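Local coordinates for protein TqaL (PDB 7EEH) that belongs to the 2OG-Fe dioxygenase family of the cupin clan and holds a ferric iron ion inside its beta-sandwich core, at residues B[33-38]-B[235-240]; B[43-48]-B[130-135]; B[191-196]-B[269-274]; B[207-212]-B[254-259]. The protein carries 1 engineered substitution. One frame throughout, in Å; residues are numbered along the deposited sequence.

Contact 1: B[33-38]-B[235-240]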
# COMPACT_ATOMS: atom_id res chain seq x y z
N SER B 33 -11.88 -20.96 -6.85
CA SER B 33 -10.46 -21.26 -7.02
C SER B 33 -9.72 -19.96 -7.27
O SER B 33 -10.33 -18.96 -7.65
CB SER B 33 -10.20 -22.25 -8.15
OG SER B 33 -10.40 -21.65 -9.42
N ILE B 34 -8.41 -19.98 -7.03
CA ILE B 34 -7.54 -18.85 -7.33
C ILE B 34 -6.20 -19.38 -7.80
O ILE B 34 -5.71 -20.41 -7.33
CB ILE B 34 -7.28 -17.91 -6.12
CG1 ILE B 34 -6.80 -18.70 -4.89
CG2 ILE B 34 -8.51 -17.09 -5.80
CD1 ILE B 34 -6.34 -17.79 -3.76
N PHE B 35 -5.58 -18.65 -8.73
CA PHE B 35 -4.21 -18.92 -9.14
C PHE B 35 -3.38 -17.70 -8.81
O PHE B 35 -3.76 -16.58 -9.15
CB PHE B 35 -4.13 -19.26 -10.63
CG PHE B 35 -2.73 -19.63 -11.09
CD1 PHE B 35 -2.16 -20.83 -10.72
CD2 PHE B 35 -2.00 -18.76 -11.89
CE1 PHE B 35 -0.88 -21.18 -11.15
CE2 PHE B 35 -0.72 -19.10 -12.31
CZ PHE B 35 -0.16 -20.31 -11.94
N VAL B 36 -2.28 -17.90 -8.10
CA VAL B 36 -1.45 -16.80 -7.65
C VAL B 36 -0.07 -17.00 -8.24
O VAL B 36 0.56 -18.04 -8.01
CB VAL B 36 -1.38 -16.70 -6.12
CG1 VAL B 36 -0.64 -15.44 -5.72
CG2 VAL B 36 -2.79 -16.70 -5.52
N GLU B 37 0.38 -16.03 -9.04
CA GLU B 37 1.71 -16.13 -9.63
C GLU B 37 2.78 -16.05 -8.55
O GLU B 37 2.64 -15.31 -7.57
CB GLU B 37 1.91 -15.01 -10.65
CG GLU B 37 0.73 -14.84 -11.58
CD GLU B 37 1.09 -15.10 -13.01
OE1 GLU B 37 2.29 -14.99 -13.33
OE2 GLU B 37 0.19 -15.43 -13.80
N GLY B 38 3.87 -16.80 -8.76
CA GLY B 38 4.94 -16.83 -7.77
C GLY B 38 5.51 -15.46 -7.45
O GLY B 38 5.87 -15.18 -6.30
N VAL B 235 -4.93 -23.64 -16.23
CA VAL B 235 -3.82 -23.05 -15.52
C VAL B 235 -2.56 -23.88 -15.75
O VAL B 235 -2.63 -25.08 -16.03
CB VAL B 235 -4.16 -22.92 -14.02
CG1 VAL B 235 -3.84 -24.19 -13.27
CG2 VAL B 235 -3.42 -21.80 -13.47
N GLN B 236 -1.40 -23.23 -15.64
CA GLN B 236 -0.12 -23.92 -15.87
C GLN B 236 0.95 -23.33 -14.95
O GLN B 236 1.39 -22.20 -15.16
CB GLN B 236 0.30 -23.80 -17.33
CG GLN B 236 1.54 -24.63 -17.65
CD GLN B 236 2.14 -24.28 -19.00
OE1 GLN B 236 2.23 -23.10 -19.36
NE2 GLN B 236 2.55 -25.29 -19.75
N HIS B 237 1.39 -24.10 -13.96
CA HIS B 237 2.52 -23.66 -13.16
C HIS B 237 3.77 -23.59 -14.03
O HIS B 237 4.05 -24.52 -14.79
CB HIS B 237 2.79 -24.60 -11.99
CG HIS B 237 1.59 -24.89 -11.13
ND1 HIS B 237 0.55 -25.68 -11.55
CD2 HIS B 237 1.33 -24.57 -9.84
CE1 HIS B 237 -0.32 -25.81 -10.56
NE2 HIS B 237 0.14 -25.16 -9.51
N ARG B 238 4.52 -22.50 -13.92
CA ARG B 238 5.79 -22.38 -14.64
C ARG B 238 6.90 -21.72 -13.83
O ARG B 238 8.06 -21.92 -14.18
CB ARG B 238 5.61 -21.59 -15.95
CG ARG B 238 4.28 -21.83 -16.66
CD ARG B 238 3.94 -20.73 -17.66
NE ARG B 238 5.10 -20.31 -18.42
CZ ARG B 238 5.05 -19.84 -19.66
NH1 ARG B 238 3.89 -19.74 -20.28
NH2 ARG B 238 6.18 -19.49 -20.28
N HIS B 239 6.60 -20.95 -12.80
CA HIS B 239 7.61 -20.18 -12.11
C HIS B 239 7.51 -20.44 -10.61
O HIS B 239 6.41 -20.67 -10.08
CB HIS B 239 7.45 -18.67 -12.39
CG HIS B 239 7.47 -18.32 -13.85
ND1 HIS B 239 6.38 -17.81 -14.51
CD2 HIS B 239 8.45 -18.43 -14.78
CE1 HIS B 239 6.69 -17.60 -15.78
NE2 HIS B 239 7.94 -17.97 -15.97
N PHE B 240 8.67 -20.41 -9.96
CA PHE B 240 8.81 -20.66 -8.54
C PHE B 240 7.68 -20.04 -7.74
O PHE B 240 7.50 -18.82 -7.74
CB PHE B 240 10.16 -20.10 -8.06
CG PHE B 240 10.38 -20.24 -6.58
CD1 PHE B 240 10.33 -21.49 -5.98
CD2 PHE B 240 10.65 -19.13 -5.80
CE1 PHE B 240 10.53 -21.64 -4.63
CE2 PHE B 240 10.86 -19.26 -4.43
CZ PHE B 240 10.80 -20.52 -3.84
O HOH W 1 4.45 -16.87 -12.65
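The ring of Phe-35 carries this contact, meeting Val-235 with one face and His-237 with its edge. Val-235 CG2, anti to its backbone N, stands over that face 19° off the ring normal, a CH-pi placement. Along its rim, Phe-35 CE1 points at the face of His-237, with CD2 of that imidazole 4.3 Å away. The ring centroids of Phe-35 and His-237 lie 5.7 Å apart and their planes meet at 85°, the signature of a T-shaped pair. Phe-35 reaches across because its CG is anti to the backbone N (chi1 -177°). A hydrogen bond between His-237 NE2 and Thr-193 O, on a strand of the large sheet, holds the imidazole in place.

Farther along, Gly-38 CA, bare of a side chain, lets Phe-240 O come within 3.2 Å in a CA-H...O contact. A water donates to Glu-37 OE1 at 2.9 Å and also meets His-239 ND1, in the plane of that ring, at 2.8 Å. In the next shell, Asp-242 joins the two backbones, OD1 bonding Gly-38 N and OD2 bonding the amides of Arg-238 and His-239. Glu-37 OE2 bonds Asn-31 of the second subunit. Strand 33-36 borders the large sheet and strand 231-236 the small one, so Phe-35, packed on Val-235 and His-237, bridges the two sheets, as in a double-stranded beta-helix (jelly-roll) sandwich.

Contact 2: B[43-48]-B[130-135]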
# COMPACT_ATOMS: atom_id res chain seq x y z
N PRO B 43 6.27 -11.76 -2.01
CA PRO B 43 6.10 -10.74 -0.95
C PRO B 43 5.10 -11.15 0.12
O PRO B 43 5.27 -10.75 1.28
CB PRO B 43 5.66 -9.49 -1.72
CG PRO B 43 5.12 -9.99 -2.98
CD PRO B 43 5.85 -11.23 -3.32
N LEU B 44 4.09 -11.95 -0.21
CA LEU B 44 3.18 -12.44 0.82
C LEU B 44 3.91 -13.35 1.81
O LEU B 44 3.75 -13.22 3.03
CB LEU B 44 2.00 -13.18 0.18
CG LEU B 44 1.16 -12.31 -0.77
CD1 LEU B 44 -0.02 -13.06 -1.33
CD2 LEU B 44 0.69 -11.07 -0.05
N LEU B 45 4.71 -14.30 1.29
CA LEU B 45 5.41 -15.21 2.19
C LEU B 45 6.46 -14.47 3.02
O LEU B 45 6.62 -14.75 4.21
CB LEU B 45 6.06 -16.34 1.39
CG LEU B 45 5.11 -17.29 0.64
CD1 LEU B 45 5.85 -18.55 0.17
CD2 LEU B 45 3.92 -17.66 1.49
N LEU B 46 7.18 -13.53 2.41
CA LEU B 46 8.10 -12.69 3.18
C LEU B 46 7.36 -11.97 4.30
O LEU B 46 7.81 -11.97 5.45
CB LEU B 46 8.77 -11.67 2.25
CG LEU B 46 9.80 -12.24 1.27
CD1 LEU B 46 10.26 -11.19 0.28
CD2 LEU B 46 10.99 -12.79 2.04
N GLY B 47 6.22 -11.36 3.98
CA GLY B 47 5.46 -10.65 4.99
C GLY B 47 5.03 -11.55 6.12
O GLY B 47 4.92 -11.09 7.26
N LEU B 48 4.80 -12.83 5.84
CA LEU B 48 4.40 -13.80 6.85
C LEU B 48 5.56 -14.29 7.69
O LEU B 48 5.33 -14.90 8.74
CB LEU B 48 3.73 -15.02 6.21
CG LEU B 48 2.43 -14.71 5.53
CD1 LEU B 48 1.71 -15.99 5.02
CD2 LEU B 48 1.71 -13.92 6.62
N PHE B 130 8.14 -22.71 3.58
CA PHE B 130 7.13 -23.76 3.66
C PHE B 130 6.11 -23.46 4.75
O PHE B 130 4.89 -23.62 4.54
CB PHE B 130 7.76 -25.13 3.92
CG PHE B 130 6.76 -26.20 4.27
CD1 PHE B 130 6.04 -26.85 3.28
CD2 PHE B 130 6.52 -26.54 5.60
CE1 PHE B 130 5.11 -27.83 3.61
CE2 PHE B 130 5.59 -27.52 5.93
CZ PHE B 130 4.88 -28.16 4.93
N GLN B 131 6.58 -23.04 5.94
CA GLN B 131 5.65 -22.71 7.02
C GLN B 131 4.74 -21.56 6.61
O GLN B 131 3.54 -21.58 6.91
CB GLN B 131 6.42 -22.36 8.30
CG GLN B 131 7.26 -23.53 8.84
CD GLN B 131 7.94 -23.22 10.17
OE1 GLN B 131 8.11 -22.06 10.54
NE2 GLN B 131 8.32 -24.27 10.90
N ALA B 132 5.28 -20.55 5.93
CA ALA B 132 4.45 -19.45 5.46
C ALA B 132 3.39 -19.96 4.49
O ALA B 132 2.25 -19.46 4.49
CB ALA B 132 5.31 -18.38 4.80
N LEU B 133 3.72 -20.97 3.68
CA LEU B 133 2.73 -21.54 2.77
C LEU B 133 1.57 -22.16 3.54
O LEU B 133 0.42 -22.01 3.14
CB LEU B 133 3.37 -22.58 1.84
CG LEU B 133 4.02 -22.03 0.57
CD1 LEU B 133 4.83 -23.11 -0.14
CD2 LEU B 133 2.97 -21.41 -0.38
N LEU B 134 1.86 -22.87 4.63
CA LEU B 134 0.79 -23.44 5.45
C LEU B 134 -0.07 -22.34 6.06
O LEU B 134 -1.30 -22.44 6.06
CB LEU B 134 1.38 -24.31 6.56
CG LEU B 134 1.85 -25.73 6.21
CD1 LEU B 134 2.57 -26.32 7.40
CD2 LEU B 134 0.67 -26.62 5.80
N VAL B 135 0.56 -21.31 6.62
CA VAL B 135 -0.19 -20.21 7.21
C VAL B 135 -1.07 -19.56 6.15
O VAL B 135 -2.26 -19.31 6.37
CB VAL B 135 0.76 -19.20 7.88
CG1 VAL B 135 0.01 -18.04 8.43
CG2 VAL B 135 1.53 -19.89 9.02
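The one aromatic ring of the two segments, that of Phe-130, has its CB directed away from helix 43-48 and packs on Leu-272 and Met-303. The flat group that does take part is the peptide linking Ala-132 to Leu-133. Leu-45 CD2 sits over its face, 3.8 Å from Ala-132 C. From the same side, but nearer the plane, Leu-48 CD1 comes to 3.6 Å from Ala-132 O.

Such access to backbone is possible because the residue at the crossing is small. Ala-132 CB enters between two leucines one turn apart, 3.7 Å from Leu-45 CD2 and 4.0 Å from Leu-48 CB. Leu-45 and Ala-132 also have the nearest CA atoms, 5.4 Å apart. Both leucines have CG anti to the carbonyl carbon and beside the backbone N, with chi2 extended, which carries their methyl ends across to the other helix. The local axes approach to 9.0 Å and cross almost at right angles, 97°, which confines the contact to this short patch. In the double-stranded beta-helix fold of this family, helices pack on the outer face of the larger sheet. Helix 128-141 does so here, its Leu-133 touching Leu-272 and Phe-274 and its Leu-134 touching Phe-274, while helix 38-48 crosses against it and also meets helix 12-31. Leu-133 starts out directed away from helix 43-48, yet its branch bends back so that CG meets Leu-45 CD1 obliquely at 4.0 Å. At the far end Leu-48 CD1 reaches Val-135 CG1 at 4.3 Å, and Leu-48 also packs on Tyr-14 and Ile-21.

Contact 3: B[191-196]-B[269-274]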
# COMPACT_ATOMS: atom_id res chain seq x y z
N THR B 191 -7.71 -28.06 -2.00
CA THR B 191 -6.46 -28.58 -2.52
C THR B 191 -5.61 -27.41 -3.00
O THR B 191 -6.11 -26.52 -3.71
CB THR B 191 -6.66 -29.56 -3.69
OG1 THR B 191 -7.41 -30.70 -3.26
CG2 THR B 191 -5.28 -30.04 -4.23
N MSE B 192 -4.33 -27.40 -2.62
CA MSE B 192 -3.39 -26.36 -3.02
C MSE B 192 -2.16 -27.04 -3.63
O MSE B 192 -1.60 -27.99 -3.05
CB MSE B 192 -2.97 -25.48 -1.82
CG MSE B 192 -2.02 -24.33 -2.19
SE MSE B 192 -2.05 -22.87 -0.92
CE MSE B 192 -0.47 -23.26 0.23
N THR B 193 -1.75 -26.58 -4.81
CA THR B 193 -0.59 -27.11 -5.51
C THR B 193 0.36 -25.96 -5.81
O THR B 193 -0.02 -25.02 -6.51
CB THR B 193 -0.99 -27.82 -6.80
OG1 THR B 193 -1.65 -26.88 -7.67
CG2 THR B 193 -1.95 -28.95 -6.49
N THR B 194 1.57 -26.05 -5.28
CA THR B 194 2.55 -24.98 -5.35
C THR B 194 3.79 -25.53 -6.05
O THR B 194 4.28 -26.60 -5.70
CB THR B 194 2.88 -24.47 -3.95
OG1 THR B 194 1.73 -23.80 -3.41
CG2 THR B 194 4.06 -23.51 -3.96
N TYR B 195 4.26 -24.80 -7.05
CA TYR B 195 5.35 -25.22 -7.91
C TYR B 195 6.68 -24.79 -7.31
O TYR B 195 6.86 -23.62 -6.95
CB TYR B 195 5.15 -24.61 -9.29
CG TYR B 195 6.28 -24.70 -10.27
CD1 TYR B 195 7.31 -23.76 -10.27
CD2 TYR B 195 6.27 -25.68 -11.26
CE1 TYR B 195 8.33 -23.82 -11.21
CE2 TYR B 195 7.29 -25.74 -12.20
CZ TYR B 195 8.30 -24.82 -12.17
OH TYR B 195 9.30 -24.89 -13.12
N LEU B 196 7.61 -25.73 -7.20
CA LEU B 196 8.93 -25.42 -6.67
C LEU B 196 10.00 -25.29 -7.74
O LEU B 196 10.94 -24.52 -7.56
CB LEU B 196 9.37 -26.50 -5.67
CG LEU B 196 8.54 -26.60 -4.39
CD1 LEU B 196 9.14 -27.69 -3.47
CD2 LEU B 196 8.49 -25.22 -3.72
N ARG B 269 9.43 -32.39 -12.47
CA ARG B 269 8.59 -31.29 -11.99
C ARG B 269 8.42 -31.44 -10.49
O ARG B 269 7.97 -32.50 -10.04
CB ARG B 269 7.22 -31.32 -12.68
CG ARG B 269 6.28 -30.15 -12.36
CD ARG B 269 5.07 -30.27 -13.25
NE ARG B 269 3.99 -29.34 -12.95
CZ ARG B 269 2.90 -29.63 -12.25
NH1 ARG B 269 2.73 -30.84 -11.70
NH2 ARG B 269 1.97 -28.70 -12.09
N ASP B 270 8.78 -30.41 -9.73
CA ASP B 270 8.74 -30.47 -8.27
C ASP B 270 7.56 -29.65 -7.74
O ASP B 270 7.46 -28.45 -8.03
CB ASP B 270 10.05 -29.94 -7.68
CG ASP B 270 11.27 -30.68 -8.21
OD1 ASP B 270 11.12 -31.83 -8.65
OD2 ASP B 270 12.37 -30.09 -8.19
N MSE B 271 6.69 -30.30 -6.96
CA MSE B 271 5.48 -29.68 -6.42
C MSE B 271 5.39 -29.85 -4.90
O MSE B 271 5.92 -30.82 -4.35
CB MSE B 271 4.21 -30.31 -7.02
CG MSE B 271 4.06 -30.21 -8.54
SE MSE B 271 4.14 -28.40 -9.23
CE MSE B 271 2.31 -27.92 -8.64
N LEU B 272 4.70 -28.92 -4.24
CA LEU B 272 4.10 -29.19 -2.94
C LEU B 272 2.60 -29.33 -3.17
O LEU B 272 1.99 -28.46 -3.80
CB LEU B 272 4.40 -28.07 -1.95
CG LEU B 272 5.88 -27.88 -1.58
CD1 LEU B 272 6.07 -26.60 -0.78
CD2 LEU B 272 6.39 -29.10 -0.80
N ILE B 273 2.01 -30.42 -2.69
CA ILE B 273 0.58 -30.69 -2.88
C ILE B 273 -0.05 -30.81 -1.50
O ILE B 273 0.27 -31.73 -0.74
CB ILE B 273 0.34 -31.95 -3.72
CG1 ILE B 273 1.04 -31.82 -5.07
CG2 ILE B 273 -1.16 -32.17 -3.91
CD1 ILE B 273 1.09 -33.10 -5.85
N PHE B 274 -0.95 -29.87 -1.17
CA PHE B 274 -1.62 -29.81 0.12
C PHE B 274 -3.05 -30.30 -0.05
O PHE B 274 -3.83 -29.66 -0.77
CB PHE B 274 -1.66 -28.37 0.68
CG PHE B 274 -0.31 -27.67 0.77
CD1 PHE B 274 0.32 -27.20 -0.36
CD2 PHE B 274 0.27 -27.42 2.01
CE1 PHE B 274 1.54 -26.54 -0.28
CE2 PHE B 274 1.49 -26.75 2.11
CZ PHE B 274 2.13 -26.31 0.96
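Strands 191-196 and 269-274 run antiparallel, their local axes at 148°, with Met-192:Phe-274 and Thr-194:Leu-272 as hydrogen-bonded pairs and Thr-193:Ile-273 and Tyr-195:Met-271 as non-hydrogen-bonded ones. The straightest bond, Phe-274 N to Met-192 O, measures 2.7 Å with 178° at the hydrogen. Leu-196 N continues the pattern to Asp-270 O at 2.8 Å, though it approaches from above the carbonyl plane.

On the face of Met-192, Thr-194, Leu-272 and Phe-274, the selenomethionine Met-192 bends at chi3 and lays CE over the Phe-274 ring, 4.0 Å from its centroid, in a CH-pi and Met-aromatic contact. Met-192 O lies at the edge of the same ring, in its plane. Leu-196 CD1 crosses obliquely onto Leu-272 CG at 3.8 Å. Helix 128-141 also meets this face where Phe-136 and Lys-137 pack on Met-192.

On the other face Met-271, also selenomethionine, folds at chi2 and chi3, so that SE reaches Tyr-195 CB at 3.9 Å and lies obliquely to its ring. The same SE sits 3.5 Å above the plane of the Arg-269 guanidinium, over its centre, while CE touches Thr-193 CB. The side chain of Thr-193 is about 3 Å from a bound 2-amino-2-hydroxymethyl-propane-1,3-diol, probably from the crystallisation liquor. Thr-191 OG1 bonds Asp-186, an iron ligand, making it second-shell. These are central strands of the large sheet of a double-stranded beta-helix, whose inner face lines the metal pocket.

Contact 4: B[207-212]-B[254-259]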
# COMPACT_ATOMS: atom_id res chain seq x y z
N SER B 207 2.05 -28.68 -21.45
CA SER B 207 2.76 -29.56 -20.53
C SER B 207 2.40 -29.21 -19.08
O SER B 207 2.47 -28.05 -18.66
CB SER B 207 4.26 -29.44 -20.79
OG SER B 207 5.05 -29.61 -19.63
N ALA B 208 1.97 -30.23 -18.33
CA ALA B 208 1.59 -30.10 -16.93
C ALA B 208 0.58 -28.96 -16.72
O ALA B 208 0.75 -28.09 -15.87
CB ALA B 208 2.82 -29.91 -16.05
N VAL B 209 -0.49 -28.99 -17.51
CA VAL B 209 -1.56 -28.00 -17.43
C VAL B 209 -2.67 -28.55 -16.55
O VAL B 209 -3.08 -29.71 -16.72
CB VAL B 209 -2.10 -27.64 -18.83
CG1 VAL B 209 -3.42 -26.89 -18.73
CG2 VAL B 209 -1.08 -26.80 -19.59
N THR B 210 -3.16 -27.74 -15.61
CA THR B 210 -4.29 -28.13 -14.76
C THR B 210 -5.56 -27.52 -15.34
O THR B 210 -5.64 -26.30 -15.49
CB THR B 210 -4.09 -27.68 -13.31
OG1 THR B 210 -2.81 -28.11 -12.83
CG2 THR B 210 -5.20 -28.22 -12.39
N PHE B 211 -6.51 -28.38 -15.71
CA PHE B 211 -7.84 -27.96 -16.12
C PHE B 211 -8.79 -28.12 -14.93
O PHE B 211 -8.69 -29.08 -14.17
CB PHE B 211 -8.36 -28.80 -17.29
CG PHE B 211 -7.48 -28.74 -18.50
CD1 PHE B 211 -7.61 -27.71 -19.41
CD2 PHE B 211 -6.50 -29.70 -18.71
CE1 PHE B 211 -6.79 -27.64 -20.52
CE2 PHE B 211 -5.67 -29.64 -19.82
CZ PHE B 211 -5.82 -28.60 -20.73
N MSE B 212 -9.71 -27.18 -14.78
CA MSE B 212 -10.77 -27.39 -13.82
C MSE B 212 -12.09 -27.37 -14.54
O MSE B 212 -12.30 -26.58 -15.47
CB MSE B 212 -10.72 -26.36 -12.72
CG MSE B 212 -9.48 -26.51 -11.84
SE MSE B 212 -9.34 -24.86 -10.88
CE MSE B 212 -11.15 -24.79 -10.29
N SER B 254 -8.15 -32.04 -13.68
CA SER B 254 -7.34 -33.00 -14.40
C SER B 254 -6.02 -32.33 -14.76
O SER B 254 -5.95 -31.10 -14.88
CB SER B 254 -8.05 -33.53 -15.65
OG SER B 254 -8.21 -32.53 -16.63
N LEU B 255 -4.97 -33.13 -14.90
CA LEU B 255 -3.63 -32.63 -15.16
C LEU B 255 -3.07 -33.31 -16.40
O LEU B 255 -3.22 -34.52 -16.57
CB LEU B 255 -2.71 -32.87 -13.94
CG LEU B 255 -1.23 -32.45 -13.97
CD1 LEU B 255 -1.03 -30.94 -14.16
CD2 LEU B 255 -0.48 -32.93 -12.71
N SER B 256 -2.46 -32.53 -17.27
CA SER B 256 -1.87 -33.11 -18.47
C SER B 256 -0.44 -33.53 -18.19
O SER B 256 0.21 -33.00 -17.28
CB SER B 256 -1.93 -32.11 -19.62
OG SER B 256 -0.91 -31.14 -19.50
N PRO B 257 0.10 -34.49 -18.95
CA PRO B 257 1.46 -34.97 -18.68
C PRO B 257 2.52 -33.89 -18.85
O PRO B 257 2.38 -32.98 -19.68
CB PRO B 257 1.66 -36.09 -19.71
CG PRO B 257 0.28 -36.47 -20.14
CD PRO B 257 -0.53 -35.23 -20.06
N VAL B 258 3.60 -34.01 -18.08
CA VAL B 258 4.78 -33.21 -18.35
C VAL B 258 5.34 -33.59 -19.71
O VAL B 258 5.49 -34.78 -20.03
CB VAL B 258 5.83 -33.41 -17.25
CG1 VAL B 258 7.08 -32.59 -17.56
CG2 VAL B 258 5.27 -33.03 -15.91
N LEU B 259 5.65 -32.59 -20.52
CA LEU B 259 6.29 -32.80 -21.82
C LEU B 259 7.73 -32.34 -21.76
O LEU B 259 8.00 -31.22 -21.31
CB LEU B 259 5.55 -32.05 -22.93
CG LEU B 259 4.15 -32.55 -23.27
CD1 LEU B 259 3.48 -31.62 -24.26
CD2 LEU B 259 4.19 -33.97 -23.80
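Ser-254 opens the pairing opposite Phe-211 with two backbone hydrogen bonds, Ser-254 N to Phe-211 O at 3.0 Å and Phe-211 N to Ser-254 O at 2.9 Å. Its OG, which bonds His-213, rests against Phe-211 CB and CD2. Leu-255 forms a non-hydrogen-bonded pair with Thr-210. Its CG is anti to the backbone N, and CD1 reaches obliquely over to the neighbouring strand, 3.6 Å from Thr-210 OG1. Ser-256 N then bonds Val-209 O, in the carbonyl plane, but the return bond goes to a side chain: Val-209 N points at Ser-256 OG, 3.0 Å away and 174° at the hydrogen. Ser-256 OG takes the crowded place between backbone N and carbonyl carbon (chi1 78°) and also bonds Asn-206 O, so two partners grip it.

Regular sheet pairing has ended by Pro-257, whose carbonyl accepts Ala-208 N at 3.1 Å from well above its plane. Ala-208 has left-handed backbone angles, phi and psi both 51°, a break from strand geometry just before Val-209. Val-258 CG2 touches Ala-208 CB at 4.0 Å. Finally Leu-259 N donates straight to Ser-207 OG at 3.2 Å, a second serine standing in for a main-chain acceptor. The paired strands belong to the smaller sheet of the double-stranded beta-helix, and the strand 252-255 includes His-253, one of the three residues of the iron site, a two-histidine, one-carboxylate facial triad.

How the contacts relate
From the N terminus, strand 33-36 opens contact 1, and helix 38-48 follows at once to open contact 2. Contact 2 closes first, at helix 128-141, wholly within the span of contact 1. Strand 190-199 then opens contact 3 and strand 209-213 opens contact 4, both before segment 235-240 closes contact 1, which therefore crosses each of them. Contact 4 closes next, at 254-259, and contact 3 last, at 269-274, enclosing contact 4. Contacts 1 and 4 meet in the smaller sheet, where strands 231-236 and 209-213 are neighbours, and contacts 2 and 3 meet where helix 128-141 lies on the larger sheet. The centres of contacts 2 and 4 are about 26 Å apart.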